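Local coordinates for protein epoxide hydrolase (Aspergillus niger, PDB 3G02) that probably hydrolyses epoxides to diols, using an alpha/beta-hydrolase fold, in a variant evolved for enantioselectivity, at residues A[20-25]-A[85-90]; A[95-100]-A[154-159]; A[330-335]-A[359-364]. The protein carries 9 engineered substitutions. One frame throughout, in Å; residues are numbered along the deposited sequence.

Interaction 1. Residues A[20-25]-A[85-90]; sequences FTVSIP and FPQFTT
Phe20 meets residues 87-89 through both its backbone and its ring. Its N donates to Gln87 O at 2.8 Å, with an N-H...O angle of 166°. The bond is therefore nearly straight at the hydrogen, although the donor stands 51° out of the carbonyl plane, above it and not along a lone pair. A water lies within hydrogen-bonding reach of both Phe20 O and Gln87 O, and has more acceptors near it than protons.

With CG anti to the backbone N, the ring of Phe20 reaches between the side chains of Gln87 and Thr89. On one flank CD1 lies 3.7 Å from Thr89 CG2, the methyl coming in obliquely. On the other flank Gln87 OE1 approaches the ring edge near its plane, 3.9 Å from CD2, and the Gln87 amide is turned almost perpendicular to the ring, at 84°. Val22 closes the contact from farther along the loop, its CG2 methyl 3.8 Å from Gln87 OE1.

Gln87 reaches this position with CG anti to its carbonyl carbon and an extended chain beyond. The amide is set by partners outside the two segments: OE1 accepts from His98 NE2, and NE2 makes a weak hydrogen bond to Asn83 OD1. Asn83 OD1 also receives Val22 N, tying the loop to the residues just after helix 75-82. The rings of His98 and Phe155 meet Phe20 as well.

The start of segment 20-25, at Phe20 and Val22, thus lies against strand 87-92, outermost within the chain; the segment then runs into helix 26-38. The buried amide of Gln87 has its oxygen satisfied by the imidazole, which would be expected to keep the proton on His98 NE2 and to polarise the carbonyl beside the Phe20 edge.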
ATOM      1  N   PHE A  20      -5.998  34.903  -2.168  1.00 14.37           N
ATOM      2  CA  PHE A  20      -5.735  33.786  -3.049  1.00 14.15           C
ATOM      3  C   PHE A  20      -7.018  33.381  -3.761  1.00 13.91           C
ATOM      4  O   PHE A  20      -8.089  33.344  -3.152  1.00 13.79           O
ATOM      5  CB  PHE A  20      -5.170  32.614  -2.239  1.00 14.15           C
ATOM      6  CG  PHE A  20      -4.837  31.403  -3.063  1.00 14.17           C
ATOM      7  CD1 PHE A  20      -3.634  31.328  -3.757  1.00 14.12           C
ATOM      8  CD2 PHE A  20      -5.722  30.334  -3.140  1.00 14.25           C
ATOM      9  CE1 PHE A  20      -3.322  30.207  -4.520  1.00 13.90           C
ATOM     10  CE2 PHE A  20      -5.418  29.211  -3.903  1.00 13.37           C
ATOM     11  CZ  PHE A  20      -4.220  29.146  -4.590  1.00 13.84           C
ATOM     12  N   THR A  21      -6.895  33.093  -5.051  1.00 14.22           N
ATOM     13  CA  THR A  21      -8.008  32.634  -5.866  1.00 14.60           C
ATOM     14  C   THR A  21      -7.592  31.349  -6.569  1.00 14.32           C
ATOM     15  O   THR A  21      -6.543  31.296  -7.219  1.00 14.49           O
ATOM     16  CB  THR A  21      -8.425  33.701  -6.917  1.00 14.61           C
ATOM     17  OG1 THR A  21      -8.695  34.942  -6.256  1.00 17.03           O
ATOM     18  CG2 THR A  21      -9.666  33.265  -7.689  1.00 15.27           C
ATOM     19  N   VAL A  22      -8.407  30.310  -6.420  1.00 14.01           N
ATOM     20  CA  VAL A  22      -8.186  29.063  -7.149  1.00 14.20           C
ATOM     21  C   VAL A  22      -8.566  29.279  -8.612  1.00 14.56           C
ATOM     22  O   VAL A  22      -9.693  29.664  -8.921  1.00 14.39           O
ATOM     23  CB  VAL A  22      -8.987  27.885  -6.544  1.00 13.93           C
ATOM     24  CG1 VAL A  22      -8.681  26.589  -7.299  1.00 13.87           C
ATOM     25  CG2 VAL A  22      -8.679  27.727  -5.052  1.00 14.04           C
ATOM     26  N   SER A  23      -7.605  29.044  -9.502  1.00 15.09           N
ATOM     27  CA  SER A  23      -7.797  29.243 -10.930  1.00 15.73           C
ATOM     28  C   SER A  23      -6.971  28.226 -11.700  1.00 15.79           C
ATOM     29  O   SER A  23      -5.900  28.540 -12.227  1.00 15.90           O
ATOM     30  CB  SER A  23      -7.419  30.675 -11.331  1.00 15.77           C
ATOM     31  OG  SER A  23      -7.738  30.920 -12.688  1.00 17.87           O
ATOM     32  N   ILE A  24      -7.474  26.994 -11.741  1.00 15.84           N
ATOM     33  CA  ILE A  24      -6.799  25.902 -12.434  1.00 16.00           C
ATOM     34  C   ILE A  24      -6.901  26.129 -13.944  1.00 16.30           C
ATOM     35  O   ILE A  24      -8.005  26.266 -14.473  1.00 15.85           O
ATOM     36  CB  ILE A  24      -7.399  24.516 -12.051  1.00 15.98           C
ATOM     37  CG1 ILE A  24      -7.363  24.286 -10.527  1.00 15.77           C
ATOM     38  CG2 ILE A  24      -6.699  23.383 -12.811  1.00 15.82           C
ATOM     39  CD1 ILE A  24      -5.971  24.288  -9.893  1.00 15.68           C
ATOM     40  N   PRO A  25      -5.747  26.193 -14.636  1.00 17.02           N
ATOM     41  CA  PRO A  25      -5.760  26.384 -16.084  1.00 17.31           C
ATOM     42  C   PRO A  25      -6.558  25.305 -16.812  1.00 17.68           C
ATOM     43  O   PRO A  25      -6.542  24.139 -16.404  1.00 17.41           O
ATOM     44  CB  PRO A  25      -4.276  26.292 -16.461  1.00 17.31           C
ATOM     45  CG  PRO A  25      -3.546  26.672 -15.221  1.00 17.64           C
ATOM     46  CD  PRO A  25      -4.373  26.109 -14.106  1.00 17.05           C
ATOM     47  N   PHE A  85     -15.222  31.764  -0.185  1.00 14.40           N
ATOM     48  CA  PHE A  85     -14.741  32.165   1.135  1.00 13.84           C
ATOM     49  C   PHE A  85     -13.390  32.857   1.009  1.00 13.11           C
ATOM     50  O   PHE A  85     -12.664  32.606   0.044  1.00 13.08           O
ATOM     51  CB  PHE A  85     -14.622  30.947   2.061  1.00 14.38           C
ATOM     52  CG  PHE A  85     -15.943  30.422   2.541  1.00 15.14           C
ATOM     53  CD1 PHE A  85     -16.508  30.890   3.724  1.00 15.44           C
ATOM     54  CD2 PHE A  85     -16.630  29.459   1.805  1.00 16.44           C
ATOM     55  CE1 PHE A  85     -17.737  30.404   4.165  1.00 16.42           C
ATOM     56  CE2 PHE A  85     -17.858  28.966   2.242  1.00 17.17           C
ATOM     57  CZ  PHE A  85     -18.409  29.440   3.423  1.00 16.37           C
ATOM     58  N   PRO A  86     -13.053  33.741   1.971  1.00 12.34           N
ATOM     59  CA  PRO A  86     -11.733  34.377   1.931  1.00 12.06           C
ATOM     60  C   PRO A  86     -10.616  33.339   1.997  1.00 11.78           C
ATOM     61  O   PRO A  86     -10.641  32.463   2.863  1.00 11.98           O
ATOM     62  CB  PRO A  86     -11.719  35.251   3.193  1.00 12.29           C
ATOM     63  CG  PRO A  86     -13.169  35.509   3.482  1.00 12.21           C
ATOM     64  CD  PRO A  86     -13.850  34.219   3.117  1.00 12.56           C
ATOM     65  N   GLN A  87      -9.677  33.429   1.058  1.00 11.69           N
ATOM     66  CA  GLN A  87      -8.459  32.617   1.076  1.00 11.63           C
ATOM     67  C   GLN A  87      -7.249  33.520   0.926  1.00 11.86           C
ATOM     68  O   GLN A  87      -7.314  34.557   0.253  1.00 12.11           O
ATOM     69  CB  GLN A  87      -8.432  31.616  -0.075  1.00 11.40           C
ATOM     70  CG  GLN A  87      -9.562  30.610  -0.125  1.00 11.42           C
ATOM     71  CD  GLN A  87      -9.479  29.778  -1.381  1.00 12.36           C
ATOM     72  OE1 GLN A  87      -8.802  28.754  -1.410  1.00 12.13           O
ATOM     73  NE2 GLN A  87     -10.147  30.224  -2.438  1.00 12.33           N
ATOM     74  N   PHE A  88      -6.143  33.108   1.536  1.00 12.03           N
ATOM     75  CA  PHE A  88      -4.893  33.855   1.482  1.00 12.35           C
ATOM     76  C   PHE A  88      -3.712  32.906   1.426  1.00 12.58           C
ATOM     77  O   PHE A  88      -3.847  31.712   1.707  1.00 12.00           O
ATOM     78  CB  PHE A  88      -4.746  34.747   2.721  1.00 12.63           C
ATOM     79  CG  PHE A  88      -5.934  35.627   2.989  1.00 13.33           C
ATOM     80  CD1 PHE A  88      -6.996  35.165   3.764  1.00 13.52           C
ATOM     81  CD2 PHE A  88      -5.987  36.921   2.474  1.00 13.28           C
ATOM     82  CE1 PHE A  88      -8.099  35.974   4.018  1.00 13.58           C
ATOM     83  CE2 PHE A  88      -7.084  37.741   2.724  1.00 13.13           C
ATOM     84  CZ  PHE A  88      -8.142  37.268   3.497  1.00 13.49           C
ATOM     85  N   THR A  89      -2.550  33.434   1.057  1.00 12.78           N
ATOM     86  CA  THR A  89      -1.295  32.731   1.295  1.00 13.15           C
ATOM     87  C   THR A  89      -0.346  33.638   2.052  1.00 13.32           C
ATOM     88  O   THR A  89      -0.400  34.864   1.927  1.00 13.07           O
ATOM     89  CB  THR A  89      -0.597  32.255  -0.001  1.00 13.23           C
ATOM     90  OG1 THR A  89      -0.263  33.379  -0.823  1.00 14.25           O
ATOM     91  CG2 THR A  89      -1.475  31.289  -0.786  1.00 13.11           C
ATOM     92  N   THR A  90       0.514  33.023   2.849  1.00 13.51           N
ATOM     93  CA  THR A  90       1.620  33.734   3.465  1.00 14.25           C
ATOM     94  C   THR A  90       2.825  32.812   3.447  1.00 14.74           C
ATOM     95  O   THR A  90       2.674  31.592   3.354  1.00 14.72           O
ATOM     96  CB  THR A  90       1.281  34.212   4.896  1.00 14.39           C
ATOM     97  OG1 THR A  90       2.283  35.136   5.345  1.00 15.16           O
ATOM     98  CG2 THR A  90       1.181  33.045   5.873  1.00 15.01           C
TER
HETATM   99  O   HOH W   1      -9.693  35.145  -1.782  1.00 20.89           O

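Interaction 2. Residues A[95-100]-A[154-159]; sequences LTIHFA and TFSSGP
Ser156 OG is gripped from two sides: it accepts from His98 N at 2.9 Å (N-H...O angle 152°) and is hydrogen-bonded to Ser149 O just after strand 143-148. Its OG stands anti to the carbonyl carbon, on the side facing strand 95-102. The next serine reaches the same strand from a different rotamer, with OG in the crowded position between backbone N and carbonyl carbon. There Ser157 OG accepts from Thr96 N at 2.8 Å. Thr96 O in turn receives Ser157 N at 2.8 Å, in the carbonyl plane, so the backbone of Thr96 and the residue Ser157 are joined by a pair of reciprocal bonds. Ser156 CA adds a CA-H...O contact to the same oxygen, 3.1 Å away.

Beyond the serines, His98 and Phe155 lie side by side and point the same way. Phe155 CB sits over one face of the imidazole, 4.0 Å from its centroid, as a CH-pi contact. The Phe155 ring turns its edge to that same face, with the planes at 60° and centroids 5.4 Å apart. Ser149 OG holds the imidazole at ND1, opposing the grip of Gln87 on NE2, while Phe122 adds an edge-to-face contact. At the far end Leu95 CD2 packs directly on Gly158 CA, whose lack of a side chain lets the methyl come this close; a cis peptide bond then leads into Pro159.

The touching parts, 95-98 and 155-158, run roughly antiparallel (160°), but hydroxyls replace backbone carbonyls as acceptors for Thr96 N and His98 N. Arg310 NH1 bonds Ser156 O and Gly158 O, a further grip on the loop. All this belongs to an alpha/beta-hydrolase fold, in which the connection from strand 143-148 to helix 167-180 passes along antiparallel strand 95-102.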
ATOM      1  N   LEU A  95       8.059  28.311   2.993  1.00 14.92           N
ATOM      2  CA  LEU A  95       6.916  27.563   2.471  1.00 14.48           C
ATOM      3  C   LEU A  95       5.745  28.497   2.238  1.00 13.73           C
ATOM      4  O   LEU A  95       5.485  29.384   3.051  1.00 13.90           O
ATOM      5  CB  LEU A  95       6.494  26.454   3.441  1.00 14.38           C
ATOM      6  CG  LEU A  95       7.534  25.420   3.893  1.00 15.45           C
ATOM      7  CD1 LEU A  95       6.923  24.451   4.889  1.00 16.85           C
ATOM      8  CD2 LEU A  95       8.128  24.671   2.712  1.00 15.97           C
ATOM      9  N   THR A  96       5.049  28.303   1.125  1.00 12.96           N
ATOM     10  CA  THR A  96       3.798  29.007   0.876  1.00 12.64           C
ATOM     11  C   THR A  96       2.710  28.304   1.678  1.00 12.24           C
ATOM     12  O   THR A  96       2.411  27.135   1.432  1.00 12.35           O
ATOM     13  CB  THR A  96       3.443  29.012  -0.619  1.00 12.87           C
ATOM     14  OG1 THR A  96       4.468  29.701  -1.349  1.00 13.81           O
ATOM     15  CG2 THR A  96       2.104  29.706  -0.863  1.00 12.94           C
ATOM     16  N   ILE A  97       2.145  29.006   2.655  1.00 11.42           N
ATOM     17  CA  ILE A  97       1.068  28.443   3.463  1.00 10.85           C
ATOM     18  C   ILE A  97      -0.254  29.081   3.077  1.00 10.59           C
ATOM     19  O   ILE A  97      -0.475  30.271   3.301  1.00 10.76           O
ATOM     20  CB  ILE A  97       1.335  28.578   4.986  1.00 10.61           C
ATOM     21  CG1 ILE A  97       2.647  27.870   5.367  1.00 11.11           C
ATOM     22  CG2 ILE A  97       0.154  28.041   5.807  1.00 10.85           C
ATOM     23  CD1 ILE A  97       2.732  26.391   4.943  1.00 11.21           C
ATOM     24  N   HIS A  98      -1.112  28.268   2.471  1.00 10.10           N
ATOM     25  CA  HIS A  98      -2.463  28.649   2.107  1.00  9.61           C
ATOM     26  C   HIS A  98      -3.388  28.518   3.320  1.00  9.51           C
ATOM     27  O   HIS A  98      -3.206  27.633   4.164  1.00  9.57           O
ATOM     28  CB  HIS A  98      -2.935  27.754   0.954  1.00  9.52           C
ATOM     29  CG  HIS A  98      -4.412  27.772   0.730  1.00  9.36           C
ATOM     30  ND1 HIS A  98      -5.269  26.890   1.353  1.00  9.34           N
ATOM     31  CD2 HIS A  98      -5.184  28.562  -0.051  1.00  9.58           C
ATOM     32  CE1 HIS A  98      -6.508  27.143   0.970  1.00 10.58           C
ATOM     33  NE2 HIS A  98      -6.484  28.152   0.118  1.00  9.49           N
ATOM     34  N   PHE A  99      -4.371  29.408   3.416  1.00  9.70           N
ATOM     35  CA  PHE A  99      -5.416  29.264   4.426  1.00  9.85           C
ATOM     36  C   PHE A  99      -6.707  29.923   3.991  1.00  9.71           C
ATOM     37  O   PHE A  99      -6.693  30.920   3.271  1.00  9.93           O
ATOM     38  CB  PHE A  99      -4.974  29.779   5.813  1.00 10.23           C
ATOM     39  CG  PHE A  99      -4.569  31.234   5.847  1.00 11.21           C
ATOM     40  CD1 PHE A  99      -3.267  31.615   5.534  1.00 12.09           C
ATOM     41  CD2 PHE A  99      -5.478  32.212   6.243  1.00 12.30           C
ATOM     42  CE1 PHE A  99      -2.883  32.957   5.586  1.00 13.04           C
ATOM     43  CE2 PHE A  99      -5.105  33.555   6.293  1.00 12.42           C
ATOM     44  CZ  PHE A  99      -3.807  33.926   5.970  1.00 12.84           C
ATOM     45  N   ALA A 100      -7.824  29.327   4.404  1.00  9.64           N
ATOM     46  CA  ALA A 100      -9.128  29.962   4.305  1.00  9.94           C
ATOM     47  C   ALA A 100      -9.429  30.550   5.676  1.00  9.83           C
ATOM     48  O   ALA A 100      -8.900  30.092   6.692  1.00 10.00           O
ATOM     49  CB  ALA A 100     -10.189  28.947   3.916  1.00  9.81           C
ATOM     50  N   THR A 154      -2.689  20.538  -0.877  1.00  8.14           N
ATOM     51  CA  THR A 154      -3.375  21.457  -1.787  1.00  8.65           C
ATOM     52  C   THR A 154      -2.537  22.691  -2.139  1.00  9.12           C
ATOM     53  O   THR A 154      -1.465  22.551  -2.735  1.00  9.10           O
ATOM     54  CB  THR A 154      -4.851  21.775  -1.344  1.00  8.61           C
ATOM     55  OG1 THR A 154      -4.871  22.661  -0.216  1.00  9.41           O
ATOM     56  CG2 THR A 154      -5.595  20.485  -0.983  1.00  9.15           C
ATOM     57  N   PHE A 155      -2.996  23.876  -1.747  1.00  9.48           N
ATOM     58  CA  PHE A 155      -2.355  25.116  -2.182  1.00  9.61           C
ATOM     59  C   PHE A 155      -1.205  25.575  -1.291  1.00  9.84           C
ATOM     60  O   PHE A 155      -0.572  26.600  -1.563  1.00 10.65           O
ATOM     61  CB  PHE A 155      -3.414  26.199  -2.415  1.00  9.68           C
ATOM     62  CG  PHE A 155      -4.520  25.730  -3.310  1.00  8.29           C
ATOM     63  CD1 PHE A 155      -4.279  25.525  -4.663  1.00  8.75           C
ATOM     64  CD2 PHE A 155      -5.776  25.420  -2.795  1.00  8.33           C
ATOM     65  CE1 PHE A 155      -5.279  25.056  -5.501  1.00  8.41           C
ATOM     66  CE2 PHE A 155      -6.788  24.944  -3.628  1.00  8.45           C
ATOM     67  CZ  PHE A 155      -6.537  24.763  -4.979  1.00  9.21           C
ATOM     68  N   SER A 156      -0.921  24.807  -0.240  1.00  9.70           N
ATOM     69  CA  SER A 156       0.323  24.982   0.508  1.00  9.47           C
ATOM     70  C   SER A 156       1.450  24.221  -0.180  1.00  9.72           C
ATOM     71  O   SER A 156       1.250  23.114  -0.681  1.00  9.70           O
ATOM     72  CB  SER A 156       0.175  24.514   1.953  1.00  9.39           C
ATOM     73  OG  SER A 156      -0.520  25.480   2.725  1.00  8.58           O
ATOM     74  N   SER A 157       2.633  24.827  -0.215  1.00  9.93           N
ATOM     75  CA  SER A 157       3.797  24.185  -0.807  1.00 10.39           C
ATOM     76  C   SER A 157       4.461  23.275   0.220  1.00 10.46           C
ATOM     77  O   SER A 157       3.915  23.031   1.301  1.00 10.49           O
ATOM     78  CB  SER A 157       4.784  25.234  -1.338  1.00 10.46           C
ATOM     79  OG  SER A 157       5.444  25.909  -0.282  1.00 11.32           O
ATOM     80  N   GLY A 158       5.638  22.763  -0.123  1.00 10.76           N
ATOM     81  CA  GLY A 158       6.384  21.942   0.807  1.00 10.82           C
ATOM     82  C   GLY A 158       5.920  20.497   0.844  1.00 10.78           C
ATOM     83  O   GLY A 158       5.088  20.083   0.029  1.00 10.39           O
ATOM     84  N   PRO A 159       6.491  19.708   1.767  1.00 10.83           N
ATOM     85  CA  PRO A 159       7.547  20.143   2.676  1.00 11.19           C
ATOM     86  C   PRO A 159       8.882  20.296   1.922  1.00 11.34           C
ATOM     87  O   PRO A 159       8.944  19.999   0.726  1.00 10.81           O
ATOM     88  CB  PRO A 159       7.594  19.014   3.708  1.00 11.27           C
ATOM     89  CG  PRO A 159       7.165  17.821   2.960  1.00 11.35           C
ATOM     90  CD  PRO A 159       6.156  18.285   1.956  1.00 11.06           C
TER

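Interaction 3. Residues A[330-335]-A[359-364]; sequences PYQKEL and ATTGNL. Engineered in segment 330-335: Pro330 (natural residue Met), Tyr331 (natural residue Leu).
Gln332 and Thr360 lie side by side and point the same way, so that the amide of one meets the hydroxyl of the other at their tips. NE2 of Gln332 donates to Thr360 OG1 at 3.0 Å, with an N-H...O angle of 174°. The acceptor lies just 4° out of the amide plane. Gln332 CG, anti to the carbonyl carbon, comes 3.4 Å from Thr360 O, and the bend at chi2 (78°) then brings the amide to the hydroxyl. The other amide atom, Gln332 OE1, bonds Thr329 OG1, and Thr360 OG1 also bonds Trp357 O, which as a carbonyl can only accept.

Beside this pair, Thr361 turns its CG2 methyl against Tyr331, an engineered residue (Leu in the natural sequence), touching CB at 3.6 Å. The tyrosine ring leads away from the contact toward Phe197 and Arg200, its OH making a weak hydrogen bond to Thr321 O. Thr361 OG1 is held on Ile358 O. Two CA-H...O contacts link the backbones: Thr361 CA to Tyr331 O, 3.3 Å, and Gln332 CA to Thr360 O, 3.5 Å.

Arg200 of helix 194-205 bonds both Leu335 O and Thr361 O through NH1, clamping the segments together. The contact thus joins the loop before strand 337-338 to the turn between helix 355-358 and strand 362-369, outermost within the chain, with helix 194-205 alongside.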
ATOM      1  N   PRO A 330       3.569   7.894  26.196  1.00 28.00           N
ATOM      2  CA  PRO A 330       3.793   9.304  25.846  1.00 27.46           C
ATOM      3  C   PRO A 330       2.575  10.210  26.064  1.00 26.88           C
ATOM      4  O   PRO A 330       2.735  11.354  26.491  1.00 26.67           O
ATOM      5  CB  PRO A 330       4.154   9.245  24.355  1.00 27.49           C
ATOM      6  CG  PRO A 330       3.562   7.968  23.869  1.00 27.81           C
ATOM      7  CD  PRO A 330       3.678   7.017  25.014  1.00 28.09           C
ATOM      8  N   TYR A 331       1.378   9.694  25.785  1.00 26.30           N
ATOM      9  CA  TYR A 331       0.139  10.469  25.905  1.00 25.83           C
ATOM     10  C   TYR A 331      -0.195  10.841  27.352  1.00 25.44           C
ATOM     11  O   TYR A 331      -0.808  11.879  27.604  1.00 25.19           O
ATOM     12  CB  TYR A 331      -1.034   9.712  25.269  1.00 25.99           C
ATOM     13  CG  TYR A 331      -0.995   9.658  23.754  1.00 26.03           C
ATOM     14  CD1 TYR A 331      -0.219   8.707  23.088  1.00 26.15           C
ATOM     15  CD2 TYR A 331      -1.741  10.550  22.989  1.00 26.08           C
ATOM     16  CE1 TYR A 331      -0.180   8.655  21.695  1.00 26.31           C
ATOM     17  CE2 TYR A 331      -1.710  10.506  21.594  1.00 26.11           C
ATOM     18  CZ  TYR A 331      -0.929   9.559  20.956  1.00 26.32           C
ATOM     19  OH  TYR A 331      -0.894   9.514  19.580  1.00 26.56           O
ATOM     20  N   GLN A 332       0.218   9.993  28.292  1.00 25.05           N
ATOM     21  CA  GLN A 332      -0.034  10.216  29.718  1.00 24.82           C
ATOM     22  C   GLN A 332       1.088  11.011  30.378  1.00 24.66           C
ATOM     23  O   GLN A 332       0.905  11.579  31.459  1.00 24.69           O
ATOM     24  CB  GLN A 332      -0.213   8.882  30.453  1.00 24.85           C
ATOM     25  CG  GLN A 332      -1.457   8.086  30.060  1.00 24.74           C
ATOM     26  CD  GLN A 332      -1.311   7.347  28.738  1.00 24.92           C
ATOM     27  OE1 GLN A 332      -0.200   7.033  28.299  1.00 25.07           O
ATOM     28  NE2 GLN A 332      -2.438   7.059  28.099  1.00 24.13           N
ATOM     29  N   LYS A 333       2.247  11.044  29.727  1.00 24.37           N
ATOM     30  CA  LYS A 333       3.426  11.700  30.280  1.00 24.25           C
ATOM     31  C   LYS A 333       3.800  12.953  29.487  1.00 23.70           C
ATOM     32  O   LYS A 333       3.180  14.004  29.662  1.00 23.46           O
ATOM     33  CB  LYS A 333       4.603  10.717  30.360  1.00 24.55           C
ATOM     34  CG  LYS A 333       4.483   9.661  31.456  1.00 25.79           C
ATOM     35  CD  LYS A 333       5.122  10.127  32.758  1.00 27.44           C
ATOM     36  CE  LYS A 333       4.975   9.087  33.861  1.00 28.57           C
ATOM     37  NZ  LYS A 333       3.598   9.055  34.429  1.00 29.43           N
ATOM     38  N   GLU A 334       4.793  12.832  28.605  1.00 23.24           N
ATOM     39  CA  GLU A 334       5.358  13.988  27.903  1.00 22.93           C
ATOM     40  C   GLU A 334       4.376  14.723  26.982  1.00 22.29           C
ATOM     41  O   GLU A 334       4.508  15.931  26.774  1.00 21.97           O
ATOM     42  CB  GLU A 334       6.649  13.617  27.150  1.00 23.21           C
ATOM     43  CG  GLU A 334       6.517  12.507  26.098  1.00 24.68           C
ATOM     44  CD  GLU A 334       6.849  11.112  26.628  1.00 26.44           C
ATOM     45  OE1 GLU A 334       6.762  10.881  27.855  1.00 26.97           O
ATOM     46  OE2 GLU A 334       7.194  10.237  25.803  1.00 27.82           O
ATOM     47  N   LEU A 335       3.395  13.999  26.445  1.00 21.62           N
ATOM     48  CA  LEU A 335       2.426  14.596  25.519  1.00 20.94           C
ATOM     49  C   LEU A 335       1.036  14.815  26.130  1.00 20.29           C
ATOM     50  O   LEU A 335       0.051  14.995  25.406  1.00 19.99           O
ATOM     51  CB  LEU A 335       2.329  13.779  24.223  1.00 21.02           C
ATOM     52  CG  LEU A 335       3.609  13.589  23.400  1.00 21.47           C
ATOM     53  CD1 LEU A 335       3.311  12.792  22.139  1.00 22.47           C
ATOM     54  CD2 LEU A 335       4.265  14.922  23.057  1.00 21.92           C
ATOM     55  N   ALA A 359      -9.278  10.694  28.689  1.00 15.98           N
ATOM     56  CA  ALA A 359      -9.061  11.459  29.919  1.00 16.42           C
ATOM     57  C   ALA A 359      -7.652  11.310  30.505  1.00 16.61           C
ATOM     58  O   ALA A 359      -7.178  12.199  31.216  1.00 16.90           O
ATOM     59  CB  ALA A 359     -10.112  11.090  30.957  1.00 16.50           C
ATOM     60  N   THR A 360      -6.985  10.197  30.199  1.00 16.75           N
ATOM     61  CA  THR A 360      -5.623   9.955  30.694  1.00 16.81           C
ATOM     62  C   THR A 360      -4.578  10.766  29.928  1.00 16.84           C
ATOM     63  O   THR A 360      -3.409  10.809  30.319  1.00 17.06           O
ATOM     64  CB  THR A 360      -5.221   8.459  30.617  1.00 16.92           C
ATOM     65  OG1 THR A 360      -5.037   8.076  29.247  1.00 17.31           O
ATOM     66  CG2 THR A 360      -6.268   7.567  31.267  1.00 17.28           C
ATOM     67  N   THR A 361      -5.004  11.400  28.836  1.00 16.72           N
ATOM     68  CA  THR A 361      -4.083  12.064  27.914  1.00 16.56           C
ATOM     69  C   THR A 361      -4.129  13.593  27.981  1.00 16.57           C
ATOM     70  O   THR A 361      -3.394  14.279  27.263  1.00 16.25           O
ATOM     71  CB  THR A 361      -4.326  11.614  26.455  1.00 16.64           C
ATOM     72  OG1 THR A 361      -5.503  12.250  25.945  1.00 16.11           O
ATOM     73  CG2 THR A 361      -4.488  10.106  26.369  1.00 16.62           C
ATOM     74  N   GLY A 362      -4.998  14.125  28.833  1.00 16.73           N
ATOM     75  CA  GLY A 362      -5.107  15.566  28.992  1.00 16.97           C
ATOM     76  C   GLY A 362      -6.083  16.003  30.061  1.00 17.10           C
ATOM     77  O   GLY A 362      -6.799  15.184  30.640  1.00 17.32           O
ATOM     78  N   ASN A 363      -6.095  17.308  30.314  1.00 17.42           N
ATOM     79  CA  ASN A 363      -7.036  17.943  31.228  1.00 17.70           C
ATOM     80  C   ASN A 363      -8.407  18.026  30.551  1.00 17.44           C
ATOM     81  O   ASN A 363      -8.850  19.100  30.127  1.00 17.39           O
ATOM     82  CB  ASN A 363      -6.498  19.326  31.631  1.00 17.96           C
ATOM     83  CG  ASN A 363      -7.443  20.099  32.542  1.00 19.13           C
ATOM     84  OD1 ASN A 363      -8.209  19.520  33.318  1.00 21.13           O
ATOM     85  ND2 ASN A 363      -7.390  21.422  32.443  1.00 20.62           N
ATOM     86  N   LEU A 364      -9.063  16.871  30.449  1.00 17.48           N
ATOM     87  CA  LEU A 364     -10.319  16.743  29.717  1.00 17.63           C
ATOM     88  C   LEU A 364     -11.480  17.338  30.507  1.00 17.73           C
ATOM     89  O   LEU A 364     -12.036  16.691  31.397  1.00 18.28           O
ATOM     90  CB  LEU A 364     -10.590  15.276  29.354  1.00 17.53           C
ATOM     91  CG  LEU A 364     -11.797  14.980  28.455  1.00 17.38           C
ATOM     92  CD1 LEU A 364     -11.555  15.466  27.029  1.00 18.05           C
ATOM     93  CD2 LEU A 364     -12.120  13.498  28.470  1.00 17.72           C
TER

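Interactions 1 and 2 form one continuous cluster, with centres 11 Å apart on neighbouring strands 87-92 and 95-102. Phe20 bridges them, its CD2 3.6 Å from His98 CD2 and its CZ 3.6 Å from Phe155 CD1, beside the 2.8 Å link from Gln87 OE1 to His98 NE2. Interaction 3 is separate, about 25 Å from interaction 1 and about 20 Å from interaction 2 between nearest atoms, at the other strand outermost within the chain. Tyr331 there is about 12 Å, side chain to side chain, from Asp193, the predicted nucleophile, and about 3 Å from a bound formic acid, probably from the crystallisation liquor, whereas interactions 1 and 2 lie away from the predicted catalytic residues.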